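Local coordinates for protein purine nucleosidase, (IunH-1) (Sulfolobus solfataricus, PDB 3T8J) that belongs to the nucleosidase clan, a purine nucleosidase of alpha/beta fold that binds a sodium ion, at residues D9-D14 against K77-G82; L22-D27 against I244-S249; V28-I33 against I106-E111; E98-L103 against L127-L132; L219-Y224 against P235-I240. All coordinates share one frame; numbering follows the deposited sequence. Where two conformers were deposited one is given.

Contact 1 (D9-D14 against K77-G82). With NA (sodium ion), chain B.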
# COMPACT_ATOMS: atom_id res chain seq x y z
N ASP A 9 -23.79 14.74 -9.41
CA ASP A 9 -24.25 13.35 -9.29
C ASP A 9 -25.67 13.43 -8.73
O ASP A 9 -25.92 13.18 -7.56
CB ASP A 9 -23.32 12.44 -8.45
CG ASP A 9 -23.04 12.93 -7.01
OD1 ASP A 9 -22.77 12.07 -6.14
OD2 ASP A 9 -23.02 14.16 -6.73
N THR A 10 -26.57 13.87 -9.59
CA THR A 10 -27.73 14.68 -9.17
C THR A 10 -28.66 14.04 -8.15
O THR A 10 -29.37 13.08 -8.47
CB THR A 10 -28.60 15.04 -10.38
OG1 THR A 10 -27.79 15.28 -11.55
CG2 THR A 10 -29.48 16.26 -10.07
N ALA A 11 -28.66 14.59 -6.93
CA ALA A 11 -29.62 14.24 -5.89
C ALA A 11 -30.17 15.58 -5.31
O ALA A 11 -29.98 16.66 -5.90
CB ALA A 11 -28.94 13.36 -4.82
N GLU A 12 -30.86 15.53 -4.17
CA GLU A 12 -31.56 16.70 -3.65
C GLU A 12 -30.72 17.98 -3.52
O GLU A 12 -31.13 19.05 -3.97
CB GLU A 12 -32.28 16.35 -2.33
CG GLU A 12 -31.38 16.16 -1.06
CD GLU A 12 -30.31 15.08 -1.19
OE1 GLU A 12 -30.69 13.88 -1.13
OE2 GLU A 12 -29.11 15.43 -1.35
N ASP A 13 -29.52 17.86 -2.95
CA ASP A 13 -28.74 19.06 -2.66
C ASP A 13 -28.08 19.61 -3.94
O ASP A 13 -27.71 20.80 -3.97
CB ASP A 13 -27.69 18.80 -1.57
CG ASP A 13 -27.63 19.92 -0.52
OD1 ASP A 13 -28.69 20.46 -0.13
OD2 ASP A 13 -26.53 20.24 -0.05
N ASP A 14 -27.95 18.78 -4.98
CA ASP A 14 -27.48 19.27 -6.30
C ASP A 14 -28.57 20.13 -6.94
O ASP A 14 -28.31 21.17 -7.51
CB ASP A 14 -27.14 18.10 -7.27
CG ASP A 14 -26.12 17.14 -6.72
OD1 ASP A 14 -24.92 17.30 -7.08
OD2 ASP A 14 -26.49 16.22 -5.93
N LYS A 77 -29.85 4.26 -0.63
CA LYS A 77 -30.35 4.16 0.75
C LYS A 77 -30.36 5.55 1.43
O LYS A 77 -31.19 5.84 2.30
CB LYS A 77 -29.57 3.13 1.57
CG LYS A 77 -28.11 3.49 1.89
CD LYS A 77 -27.40 2.40 2.65
CE LYS A 77 -25.93 2.71 2.92
NZ LYS A 77 -25.31 1.58 3.72
N VAL A 78 -29.39 6.39 1.05
CA VAL A 78 -29.23 7.70 1.66
C VAL A 78 -30.20 8.72 1.04
O VAL A 78 -30.80 9.51 1.77
CB VAL A 78 -27.76 8.20 1.47
CG1 VAL A 78 -27.60 9.64 1.99
CG2 VAL A 78 -26.74 7.26 2.16
N HIS A 79 -30.34 8.70 -0.28
CA HIS A 79 -31.05 9.77 -1.02
C HIS A 79 -32.39 9.34 -1.63
O HIS A 79 -33.08 10.17 -2.20
CB HIS A 79 -30.17 10.31 -2.17
CG HIS A 79 -28.84 10.83 -1.73
ND1 HIS A 79 -28.68 12.09 -1.18
CD2 HIS A 79 -27.61 10.26 -1.72
CE1 HIS A 79 -27.41 12.27 -0.86
NE2 HIS A 79 -26.74 11.17 -1.17
N GLY A 80 -32.74 8.07 -1.51
CA GLY A 80 -33.89 7.50 -2.23
C GLY A 80 -33.51 7.01 -3.62
O GLY A 80 -32.51 7.44 -4.19
N LYS A 81 -34.33 6.12 -4.19
CA LYS A 81 -34.03 5.58 -5.53
C LYS A 81 -33.87 6.67 -6.57
O LYS A 81 -33.05 6.54 -7.50
CB LYS A 81 -35.09 4.57 -6.00
CG LYS A 81 -34.67 3.84 -7.31
CD LYS A 81 -35.67 2.73 -7.68
CE LYS A 81 -35.29 2.01 -8.99
NZ LYS A 81 -34.30 0.91 -8.77
N GLY A 82 -34.64 7.75 -6.45
CA GLY A 82 -34.62 8.81 -7.43
C GLY A 82 -33.74 9.98 -7.02
O GLY A 82 -33.71 11.01 -7.69
NA NA B . -23.10 16.34 -6.07
O HOH W 1 -32.73 12.47 -1.02
O HOH W 2 -24.38 15.73 -4.19
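Glu12 reaches across to His79 with one carboxylate oxygen, and this bond is the firm centre of the contact. His79 ND1 donates to Glu12 OE1 over 2.7 Å, nearly straight at 170°. The acceptor uses its syn lone pair and lies in the imidazole plane, and carboxylate and ring are almost coplanar. Glu12 gets there through a bent chain, its CG set between backbone N and carbonyl carbon (chi1 73°). The second oxygen, Glu12 OE2, takes the backbone N of Asp13 at 2.9 Å, fixing the rotation of the carboxylate. Ala11, the N-cap of helix 12-23, lays CB over one ring face, 4.2 Å from the centroid of His79, a CH-pi contact. A water bridges the same pair, donating to Glu12 OE1 and to His79 O, 2.6 Å from the latter. The loose side is that of Lys77 and Lys81, which are exposed and make no contact with 9-14; Lys77 NZ bonds to Asp280 O of the second subunit. Asp9 OD2 and Asp14 OD1 each bind sodium at 2.3 Å, joined by a water, Ile121 and Ser122. Asp14 OD2 accepts from Ala11 N at 2.9 Å. These aspartates belong to the acidic N-terminal cluster that holds a metal in this family. The chemistry implies a second shell: Ala11, gripped by the metal-binding Asp14, packs on a histidine whose ring is oriented by Glu12.

Contact 2 (L22-D27 against I244-S249); sequences LKNNID and IAIDGS
Ile26 and Ile246 supply the apolar part of this contact, meeting through their CG1 atoms at 4.4 Å, a light touch at the protein surface. Ile246 holds CG1 beside its backbone N (chi1 -66°) and extends the chain beyond, and its CD1 ends 4.3 Å from Asn24 ND2, a loose approach. Leu20 and Leu21 of helix 12-23 also touch Ile246. No hydrogen bond crosses between the segments, so the polar bonds serve each side separately. On 22-27 they finish a helix: Asn25 N bonds to Leu22 O and Ile26 N to Leu21 O, a Schellman motif with Asn25 at positive phi as its C-prime residue. Asn24 ND2 turns back to Leu20 O. On 244-249, Asp247 leaves the end of helix 237-246 and forms an Asx turn, its OD1 accepting from Ser249 N at 3.1 Å and from Ser249 OG at 2.8 Å. Both donors come from the same face of the carboxylate plane. Lys23 makes a salt bridge to Asp306 of helix 297-308. Chemically, then, helix 12-23 is closed by its Schellman motif and helix 237-246 is followed by an Asx turn that leads into a 3-10 segment, while the two segments meet only by loose van der Waals contact of Ile246 with Ile26 and Asn24.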
# COMPACT_ATOMS: atom_id res chain seq x y z
N LEU A 22 -29.30 29.97 -9.90
CA LEU A 22 -30.28 30.58 -10.82
C LEU A 22 -31.17 31.64 -10.18
O LEU A 22 -31.43 32.72 -10.79
CB LEU A 22 -31.16 29.50 -11.47
CG LEU A 22 -30.45 28.50 -12.38
CD1 LEU A 22 -31.47 27.49 -12.93
CD2 LEU A 22 -29.74 29.17 -13.53
N LYS A 23 -31.65 31.37 -8.97
CA LYS A 23 -32.47 32.31 -8.21
C LYS A 23 -31.75 33.63 -8.08
O LYS A 23 -32.38 34.69 -8.16
CB LYS A 23 -32.71 31.76 -6.80
CG LYS A 23 -33.30 32.77 -5.81
CD LYS A 23 -34.74 32.97 -6.11
CE LYS A 23 -35.41 34.04 -5.21
NZ LYS A 23 -34.64 35.30 -5.02
N ASN A 24 -30.44 33.53 -7.86
CA ASN A 24 -29.58 34.68 -7.61
C ASN A 24 -28.87 35.31 -8.83
O ASN A 24 -27.91 36.07 -8.68
CB ASN A 24 -28.59 34.34 -6.50
CG ASN A 24 -29.28 34.24 -5.13
OD1 ASN A 24 -29.68 35.26 -4.54
ND2 ASN A 24 -29.46 33.01 -4.64
N ASN A 25 -29.37 35.00 -10.02
CA ASN A 25 -28.90 35.61 -11.29
C ASN A 25 -27.40 35.38 -11.59
O ASN A 25 -26.73 36.24 -12.18
CB ASN A 25 -29.25 37.10 -11.35
CG ASN A 25 -29.25 37.63 -12.78
OD1 ASN A 25 -29.78 36.98 -13.67
ND2 ASN A 25 -28.64 38.80 -13.00
N ILE A 26 -26.88 34.23 -11.19
CA ILE A 26 -25.56 33.75 -11.62
C ILE A 26 -25.74 32.99 -12.93
O ILE A 26 -26.67 32.20 -13.05
CB ILE A 26 -24.93 32.80 -10.59
CG1 ILE A 26 -24.82 33.47 -9.22
CG2 ILE A 26 -23.57 32.25 -11.10
CD1 ILE A 26 -23.87 34.66 -9.19
N ASP A 27 -24.88 33.24 -13.92
CA ASP A 27 -25.01 32.61 -15.24
C ASP A 27 -24.50 31.18 -15.15
O ASP A 27 -23.33 30.94 -14.96
CB ASP A 27 -24.25 33.37 -16.30
CG ASP A 27 -24.42 32.79 -17.69
OD1 ASP A 27 -25.52 32.26 -18.02
OD2 ASP A 27 -23.49 32.98 -18.50
N ILE A 244 -21.44 29.80 -0.25
CA ILE A 244 -20.12 30.43 -0.06
C ILE A 244 -19.58 30.90 -1.42
O ILE A 244 -18.97 31.99 -1.52
CB ILE A 244 -19.14 29.46 0.63
CG1 ILE A 244 -19.54 29.24 2.09
CG2 ILE A 244 -17.69 29.97 0.55
CD1 ILE A 244 -18.83 28.03 2.69
N ALA A 245 -19.79 30.12 -2.48
CA ALA A 245 -19.35 30.56 -3.82
C ALA A 245 -20.02 31.88 -4.22
O ALA A 245 -19.39 32.80 -4.73
CB ALA A 245 -19.59 29.48 -4.87
N ILE A 246 -21.31 32.00 -3.91
CA ILE A 246 -22.07 33.23 -4.19
C ILE A 246 -21.65 34.41 -3.30
O ILE A 246 -21.43 35.53 -3.80
CB ILE A 246 -23.60 32.97 -4.03
CG1 ILE A 246 -24.09 31.99 -5.10
CG2 ILE A 246 -24.39 34.27 -4.09
CD1 ILE A 246 -25.47 31.31 -4.78
N ASP A 247 -21.55 34.16 -2.00
CA ASP A 247 -21.22 35.17 -0.99
C ASP A 247 -20.15 34.63 -0.04
O ASP A 247 -20.45 33.87 0.88
CB ASP A 247 -22.48 35.53 -0.20
CG ASP A 247 -22.24 36.55 0.91
OD1 ASP A 247 -21.09 37.02 1.08
OD2 ASP A 247 -23.22 36.90 1.61
N GLY A 248 -18.90 35.02 -0.27
CA GLY A 248 -17.79 34.49 0.48
C GLY A 248 -17.80 34.80 1.97
O GLY A 248 -17.13 34.10 2.74
N SER A 249 -18.53 35.85 2.38
CA SER A 249 -18.63 36.19 3.80
C SER A 249 -19.42 35.14 4.61
O SER A 249 -19.41 35.17 5.84
CB SER A 249 -19.24 37.59 4.00
OG SER A 249 -20.64 37.60 3.76

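Contact 3 (V28-I33 against I106-E111)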
# COMPACT_ATOMS: atom_id res chain seq x y z
N VAL A 28 -25.41 30.21 -15.24
CA VAL A 28 -25.03 28.80 -15.30
C VAL A 28 -24.96 28.41 -16.77
O VAL A 28 -25.98 28.44 -17.49
CB VAL A 28 -26.03 27.91 -14.56
CG1 VAL A 28 -25.62 26.45 -14.68
CG2 VAL A 28 -26.12 28.29 -13.07
N VAL A 29 -23.75 28.15 -17.27
CA VAL A 29 -23.57 27.88 -18.69
C VAL A 29 -23.74 26.39 -19.11
O VAL A 29 -23.97 26.09 -20.29
CB VAL A 29 -22.21 28.39 -19.19
CG1 VAL A 29 -22.06 29.91 -18.89
CG2 VAL A 29 -21.04 27.61 -18.59
N ALA A 30 -23.64 25.48 -18.14
CA ALA A 30 -23.84 24.05 -18.40
C ALA A 30 -23.98 23.33 -17.09
O ALA A 30 -23.47 23.75 -16.05
CB ALA A 30 -22.66 23.45 -19.17
N VAL A 31 -24.70 22.21 -17.13
CA VAL A 31 -24.73 21.21 -16.08
C VAL A 31 -24.04 19.95 -16.62
O VAL A 31 -24.32 19.53 -17.73
CB VAL A 31 -26.17 20.86 -15.68
CG1 VAL A 31 -26.16 19.77 -14.57
CG2 VAL A 31 -26.95 22.07 -15.24
N THR A 32 -23.07 19.42 -15.88
CA THR A 32 -22.32 18.22 -16.27
C THR A 32 -22.69 17.11 -15.26
O THR A 32 -22.94 17.42 -14.09
CB THR A 32 -20.79 18.49 -16.33
OG1 THR A 32 -20.33 19.07 -15.10
CG2 THR A 32 -20.47 19.44 -17.53
N ILE A 33 -22.82 15.87 -15.73
CA ILE A 33 -23.26 14.75 -14.88
C ILE A 33 -22.15 13.74 -14.69
O ILE A 33 -21.49 13.36 -15.66
CB ILE A 33 -24.49 14.03 -15.50
CG1 ILE A 33 -25.58 15.03 -15.91
CG2 ILE A 33 -25.08 12.98 -14.50
CD1 ILE A 33 -26.21 15.79 -14.73
N ILE A 106 -13.84 21.64 -21.63
CA ILE A 106 -12.74 22.26 -22.39
C ILE A 106 -13.27 23.39 -23.30
O ILE A 106 -12.70 24.50 -23.31
CB ILE A 106 -11.98 21.20 -23.19
CG1 ILE A 106 -11.22 20.25 -22.27
CG2 ILE A 106 -10.98 21.86 -24.17
CD1 ILE A 106 -10.77 18.96 -22.94
N ASP A 107 -14.35 23.14 -24.03
CA ASP A 107 -14.93 24.15 -24.91
C ASP A 107 -15.35 25.41 -24.14
O ASP A 107 -15.11 26.53 -24.58
CB ASP A 107 -16.12 23.56 -25.67
CG ASP A 107 -15.70 22.62 -26.80
OD1 ASP A 107 -14.52 22.64 -27.21
OD2 ASP A 107 -16.58 21.89 -27.32
N LEU A 108 -16.00 25.21 -23.00
CA LEU A 108 -16.52 26.29 -22.17
C LEU A 108 -15.39 27.08 -21.48
O LEU A 108 -15.47 28.30 -21.32
CB LEU A 108 -17.57 25.75 -21.18
CG LEU A 108 -18.88 25.39 -21.88
CD1 LEU A 108 -19.69 24.44 -20.97
CD2 LEU A 108 -19.67 26.61 -22.29
N ALA A 109 -14.32 26.38 -21.11
CA ALA A 109 -13.14 27.02 -20.54
C ALA A 109 -12.50 27.94 -21.57
O ALA A 109 -11.98 29.00 -21.22
CB ALA A 109 -12.14 25.95 -20.03
N ASN A 110 -12.54 27.56 -22.84
CA ASN A 110 -12.07 28.45 -23.89
C ASN A 110 -13.01 29.62 -24.11
O ASN A 110 -12.56 30.77 -24.23
CB ASN A 110 -11.87 27.67 -25.18
CG ASN A 110 -10.54 26.92 -25.21
OD1 ASN A 110 -9.49 27.53 -24.99
ND2 ASN A 110 -10.56 25.65 -25.60
N GLU A 111 -14.32 29.36 -24.18
CA GLU A 111 -15.30 30.42 -24.45
C GLU A 111 -15.31 31.49 -23.36
O GLU A 111 -15.42 32.70 -23.66
CB GLU A 111 -16.70 29.81 -24.61
CG GLU A 111 -17.78 30.86 -24.81
CD GLU A 111 -19.17 30.32 -25.12
OE1 GLU A 111 -19.41 29.09 -25.02
OE2 GLU A 111 -20.06 31.16 -25.45
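No flat side chain takes part where Val29 and Ala30 meet Leu108, so there is no ring face or edge to cover: methyl groups do all the touching. The setting is a layered alpha/beta fold, in which helix 101-111 lies against one side of the central mixed sheet and strand 27-33 presents part of that side. The helix belongs to the connection that passes from strand 60-62, at the edge of the sheet, to strand 116-120, beyond strand 3-8. The opposite side of strand 27-33 is packed by other helices: Val28 rests on Leu21 and Leu22 of helix 12-23, and Val31 on Ala47 of helix 40-53. Two consecutive strand residues, Val29 and Ala30, nevertheless direct their CB atoms toward helix 101-111. The usual alternation is interrupted because Val29 leaves the extended conformation, with psi at -19°. Leu108 answers both residues with its two branches. Its CG stands beside the backbone N, opposite the carbonyl carbon (chi1 -72°), and the isobutyl group reaches from the helix to the strand. Val29 and Leu108 run past each other in opposing directions, the valine offering CG2, which lies 4.1 Å from Leu108 CD2. The same valine methyl is 4.2 Å from Leu108 CD1 and therefore straddles the fork of the leucine. Ile5 of the neighbouring strand 3-8 touches both Val29 and Leu108, widening the apolar layer. The tightest approach is the simplest: Ala30 CB meets Leu108 CD1 at 3.6 Å.

Contact 4 (E98-L103 against L127-L132)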
# COMPACT_ATOMS: atom_id res chain seq x y z
N GLU A 98 -25.27 15.20 -26.62
CA GLU A 98 -24.46 14.01 -26.98
C GLU A 98 -23.00 14.10 -26.54
O GLU A 98 -22.39 13.09 -26.16
CB GLU A 98 -24.52 13.76 -28.49
CG GLU A 98 -25.91 13.58 -29.03
CD GLU A 98 -26.33 12.13 -29.08
OE1 GLU A 98 -25.93 11.36 -28.16
OE2 GLU A 98 -27.05 11.76 -30.05
N LYS A 99 -22.44 15.30 -26.56
CA LYS A 99 -21.03 15.51 -26.24
C LYS A 99 -20.69 15.16 -24.79
O LYS A 99 -21.44 15.50 -23.89
CB LYS A 99 -20.68 16.98 -26.50
CG LYS A 99 -19.24 17.34 -26.31
CD LYS A 99 -18.98 18.83 -26.63
CE LYS A 99 -19.10 19.15 -28.10
NZ LYS A 99 -17.95 18.62 -28.89
N HIS A 100 -19.57 14.47 -24.57
CA HIS A 100 -19.09 14.11 -23.25
C HIS A 100 -18.81 15.37 -22.45
O HIS A 100 -18.22 16.32 -22.96
CB HIS A 100 -17.79 13.27 -23.35
CG HIS A 100 -17.41 12.56 -22.10
ND1 HIS A 100 -16.95 13.20 -20.96
CD2 HIS A 100 -17.37 11.23 -21.81
CE1 HIS A 100 -16.67 12.30 -20.03
NE2 HIS A 100 -16.94 11.10 -20.51
N ALA A 101 -19.23 15.38 -21.19
CA ALA A 101 -18.95 16.48 -20.27
C ALA A 101 -17.49 16.96 -20.31
O ALA A 101 -17.26 18.15 -20.24
CB ALA A 101 -19.29 16.09 -18.84
N ALA A 102 -16.53 16.04 -20.37
CA ALA A 102 -15.10 16.50 -20.34
C ALA A 102 -14.75 17.39 -21.53
O ALA A 102 -14.02 18.39 -21.39
CB ALA A 102 -14.16 15.29 -20.27
N LEU A 103 -15.28 17.07 -22.71
CA LEU A 103 -15.09 17.87 -23.90
C LEU A 103 -15.85 19.21 -23.81
O LEU A 103 -15.33 20.27 -24.24
CB LEU A 103 -15.43 17.07 -25.16
CG LEU A 103 -14.68 15.73 -25.29
CD1 LEU A 103 -15.17 14.97 -26.54
CD2 LEU A 103 -13.16 15.91 -25.31
N LEU A 127 -13.91 16.63 -14.26
CA LEU A 127 -12.87 17.70 -14.25
C LEU A 127 -11.50 17.09 -14.48
O LEU A 127 -10.66 17.70 -15.17
CB LEU A 127 -12.94 18.53 -12.97
CG LEU A 127 -11.97 19.71 -12.86
CD1 LEU A 127 -12.26 20.72 -13.95
CD2 LEU A 127 -12.11 20.37 -11.48
N ALA A 128 -11.21 15.94 -13.88
CA ALA A 128 -9.95 15.25 -14.11
C ALA A 128 -9.77 14.88 -15.57
O ALA A 128 -8.69 15.11 -16.13
CB ALA A 128 -9.81 14.00 -13.22
N LEU A 129 -10.78 14.30 -16.20
CA LEU A 129 -10.69 13.92 -17.61
C LEU A 129 -10.48 15.15 -18.52
O LEU A 129 -9.67 15.10 -19.44
CB LEU A 129 -11.92 13.09 -18.04
CG LEU A 129 -11.79 12.34 -19.37
CD1 LEU A 129 -10.46 11.62 -19.52
CD2 LEU A 129 -12.94 11.34 -19.50
N ALA A 130 -11.19 16.25 -18.24
CA ALA A 130 -11.00 17.48 -18.99
C ALA A 130 -9.54 17.96 -18.86
O ALA A 130 -8.91 18.35 -19.86
CB ALA A 130 -11.99 18.57 -18.51
N TYR A 131 -9.01 17.97 -17.63
CA TYR A 131 -7.60 18.39 -17.40
C TYR A 131 -6.63 17.50 -18.17
O TYR A 131 -5.68 18.01 -18.78
CB TYR A 131 -7.25 18.38 -15.90
CG TYR A 131 -5.78 18.54 -15.65
CD1 TYR A 131 -5.20 19.78 -15.77
CD2 TYR A 131 -4.97 17.44 -15.40
CE1 TYR A 131 -3.82 19.92 -15.61
CE2 TYR A 131 -3.62 17.57 -15.23
CZ TYR A 131 -3.05 18.81 -15.34
OH TYR A 131 -1.67 18.99 -15.19
N LEU A 132 -6.83 16.19 -18.11
CA LEU A 132 -5.94 15.23 -18.76
C LEU A 132 -5.88 15.47 -20.28
O LEU A 132 -4.79 15.36 -20.89
CB LEU A 132 -6.36 13.78 -18.46
CG LEU A 132 -6.15 13.31 -17.02
CD1 LEU A 132 -6.95 12.00 -16.79
CD2 LEU A 132 -4.68 13.15 -16.73
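Ala102 has the most surface buried here, and its small side chain fits against Leu129 and Ala130 on helix 125-133. The backbones come very close, with 4.4 Å between the CA atoms of Ala102 and Ala130. Ala102 CB touches Leu129 CB at 3.9 Å and meets the Leu129 CG beside it, while the two alanine methyls, Ala102 CB and Ala130 CB, stand 4.3 Å apart. Ala130 CB also presses on the main chain, 3.5 Å from Ala102 O. Leu129 was modelled in two conformers, so the reach of its branches is less certain; in the one given, CG lies opposite the backbone N (chi1 -165°) and CD2 comes 3.9 Å from His100 CE1, the two side chains crossing nearly at right angles and the methyl approaching the ring obliquely. His100 is fixed by a bond within its own segment: as N-cap of helix 101-111 it accepts from Ala102 N at ND1, 2.9 Å away, with the donor exactly in the ring plane and an angle of 166°. The cap thus ties the ring to the residue with the largest area in the contact. Leu129 and His100 also meet the third subunit, whose Leu129 and Leu133 respectively pack on them. The arrangement is a close, alanine-mediated helix-helix packing between the helices that precede and follow strand 116-120, part of the helical layer of an alpha/beta fold.

Contact 5 (L219-Y224 against P235-I240); sequences LHYRQY and PHPDAI
With CG opposite its backbone N (chi1 -174°) and the ring rotated to chi2 56°, Tyr221 projects from helix 209-227 and brings its hydroxyl end against Pro235 and Pro237. The phenol and the Pro235 ring cross at a slant: Tyr221 OH lies 3.5 Å from Pro235 CG, and Tyr221 CE2 lies 3.9 Å from Pro235 CD. Pro237 comes from the opposite direction, its CD 3.8 Å from Tyr221 OH. One polar atom is caught in the contact. Pro235 O sits at the ring edge, near its plane, 3.5 Å from Tyr221 CE2, and it is buried without a hydrogen-bond partner in the model. The prolines flank His236, the N-cap of helix 237-246, which bonds through NE2 to Tyr214. Val78 and Glu12 also touch Tyr221, while Trp187 and Ile190 pack on Pro235. The chemistry implies that fit, not hydrogen bonding, joins these segments: a tyrosine packs on two rigid proline rings, and the ring-edge C-H may partly offset the partial negative charge of the buried carbonyl oxygen.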
# COMPACT_ATOMS: atom_id res chain seq x y z
N LEU A 219 -37.22 14.82 2.69
CA LEU A 219 -37.76 13.97 3.75
C LEU A 219 -36.97 12.68 3.95
O LEU A 219 -36.64 12.34 5.09
CB LEU A 219 -39.23 13.63 3.50
CG LEU A 219 -39.90 12.87 4.65
CD1 LEU A 219 -39.64 13.56 6.00
CD2 LEU A 219 -41.37 12.75 4.38
N HIS A 220 -36.69 11.95 2.87
CA HIS A 220 -35.97 10.66 2.99
C HIS A 220 -34.56 10.88 3.52
O HIS A 220 -34.13 10.18 4.43
CB HIS A 220 -35.94 9.92 1.62
CG HIS A 220 -35.19 8.62 1.65
ND1 HIS A 220 -35.80 7.39 1.48
CD2 HIS A 220 -33.86 8.36 1.79
CE1 HIS A 220 -34.89 6.43 1.55
NE2 HIS A 220 -33.70 7.00 1.74
N TYR A 221 -33.86 11.86 2.95
CA TYR A 221 -32.49 12.20 3.36
C TYR A 221 -32.42 12.63 4.82
O TYR A 221 -31.49 12.24 5.55
CB TYR A 221 -31.99 13.34 2.48
CG TYR A 221 -30.54 13.77 2.62
CD1 TYR A 221 -29.52 12.87 2.48
CD2 TYR A 221 -30.21 15.12 2.80
CE1 TYR A 221 -28.17 13.28 2.54
CE2 TYR A 221 -28.88 15.54 2.84
CZ TYR A 221 -27.88 14.61 2.72
OH TYR A 221 -26.55 15.00 2.77
N ARG A 222 -33.39 13.41 5.27
CA ARG A 222 -33.45 13.82 6.67
C ARG A 222 -33.62 12.63 7.63
O ARG A 222 -32.93 12.53 8.67
CB ARG A 222 -34.57 14.85 6.86
CG ARG A 222 -34.68 15.41 8.26
CD ARG A 222 -35.81 16.44 8.36
NE ARG A 222 -35.85 17.08 9.69
CZ ARG A 222 -35.07 18.10 10.07
NH1 ARG A 222 -34.18 18.64 9.24
NH2 ARG A 222 -35.16 18.58 11.30
N GLN A 223 -34.54 11.72 7.31
CA GLN A 223 -34.72 10.53 8.14
C GLN A 223 -33.43 9.72 8.23
O GLN A 223 -33.05 9.28 9.32
CB GLN A 223 -35.88 9.65 7.60
CG GLN A 223 -36.36 8.55 8.55
CD GLN A 223 -35.46 7.31 8.66
OE1 GLN A 223 -34.73 6.95 7.72
NE2 GLN A 223 -35.52 6.64 9.80
N TYR A 224 -32.74 9.54 7.10
CA TYR A 224 -31.55 8.72 7.08
C TYR A 224 -30.44 9.42 7.85
O TYR A 224 -29.72 8.81 8.65
CB TYR A 224 -31.09 8.45 5.65
CG TYR A 224 -29.87 7.58 5.58
CD1 TYR A 224 -29.96 6.21 5.44
CD2 TYR A 224 -28.59 8.15 5.65
CE1 TYR A 224 -28.86 5.40 5.40
CE2 TYR A 224 -27.47 7.35 5.61
CZ TYR A 224 -27.60 5.99 5.47
OH TYR A 224 -26.49 5.19 5.42
N PRO A 235 -28.13 17.70 6.76
CA PRO A 235 -27.09 18.64 6.35
C PRO A 235 -27.31 19.19 4.94
O PRO A 235 -28.11 18.65 4.17
CB PRO A 235 -25.85 17.78 6.41
CG PRO A 235 -26.31 16.45 5.94
CD PRO A 235 -27.72 16.31 6.48
N HIS A 236 -26.56 20.25 4.60
CA HIS A 236 -26.60 20.90 3.28
C HIS A 236 -25.16 21.01 2.72
O HIS A 236 -24.63 22.12 2.55
CB HIS A 236 -27.23 22.29 3.40
CG HIS A 236 -28.72 22.33 3.25
ND1 HIS A 236 -29.36 21.84 2.13
CD2 HIS A 236 -29.69 22.88 4.03
CE1 HIS A 236 -30.66 22.06 2.24
NE2 HIS A 236 -30.89 22.68 3.38
N PRO A 237 -24.52 19.87 2.44
CA PRO A 237 -23.13 19.93 2.00
C PRO A 237 -22.93 20.78 0.74
O PRO A 237 -22.03 21.65 0.68
CB PRO A 237 -22.75 18.45 1.76
CG PRO A 237 -24.05 17.76 1.55
CD PRO A 237 -25.05 18.49 2.42
N ASP A 238 -23.74 20.52 -0.29
CA ASP A 238 -23.60 21.23 -1.57
C ASP A 238 -24.17 22.64 -1.52
O ASP A 238 -23.58 23.57 -2.07
CB ASP A 238 -24.27 20.40 -2.68
CG ASP A 238 -23.76 18.98 -2.70
OD1 ASP A 238 -22.57 18.73 -2.39
OD2 ASP A 238 -24.56 18.06 -3.02
N ALA A 239 -25.29 22.82 -0.84
CA ALA A 239 -25.91 24.14 -0.77
C ALA A 239 -25.06 25.13 0.02
O ALA A 239 -25.02 26.31 -0.32
CB ALA A 239 -27.35 24.03 -0.21
N ILE A 240 -24.37 24.66 1.06
CA ILE A 240 -23.41 25.51 1.78
C ILE A 240 -22.23 25.90 0.88
O ILE A 240 -21.82 27.07 0.86
CB ILE A 240 -22.93 24.85 3.09
CG1 ILE A 240 -24.04 24.88 4.14
CG2 ILE A 240 -21.69 25.59 3.65
CD1 ILE A 240 -23.75 24.01 5.40

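How the contacts relate
Contacts 1 and 5 form one cluster near the sodium ion, their centres 9 Å apart. Asp13 links them, its OD1 2.7 Å from His236 ND1, a probable hydrogen bond, and Lys77 O meets His220 NE2 at 2.8 Å. Contact 1 supplies two sodium ligands, while the Pro237 side chain of contact 5 stays about 8 Å from the ion. Contacts 3 and 4 make a second group on helix 101-111, centres 10 Å apart; contacts 3 and 5 lie on opposite sides of the chain's centre, 27 Å between their centres. Strand 27-33 connects the groups: Ile33 CD1 touches Thr10 OG1 at 3.6 Å, and Val28 CG2 touches Leu22 CD2 of contact 2 at 3.7 Å. Contact 2 shares helix 12-23 with contact 1 and helix 237-246 with contact 5.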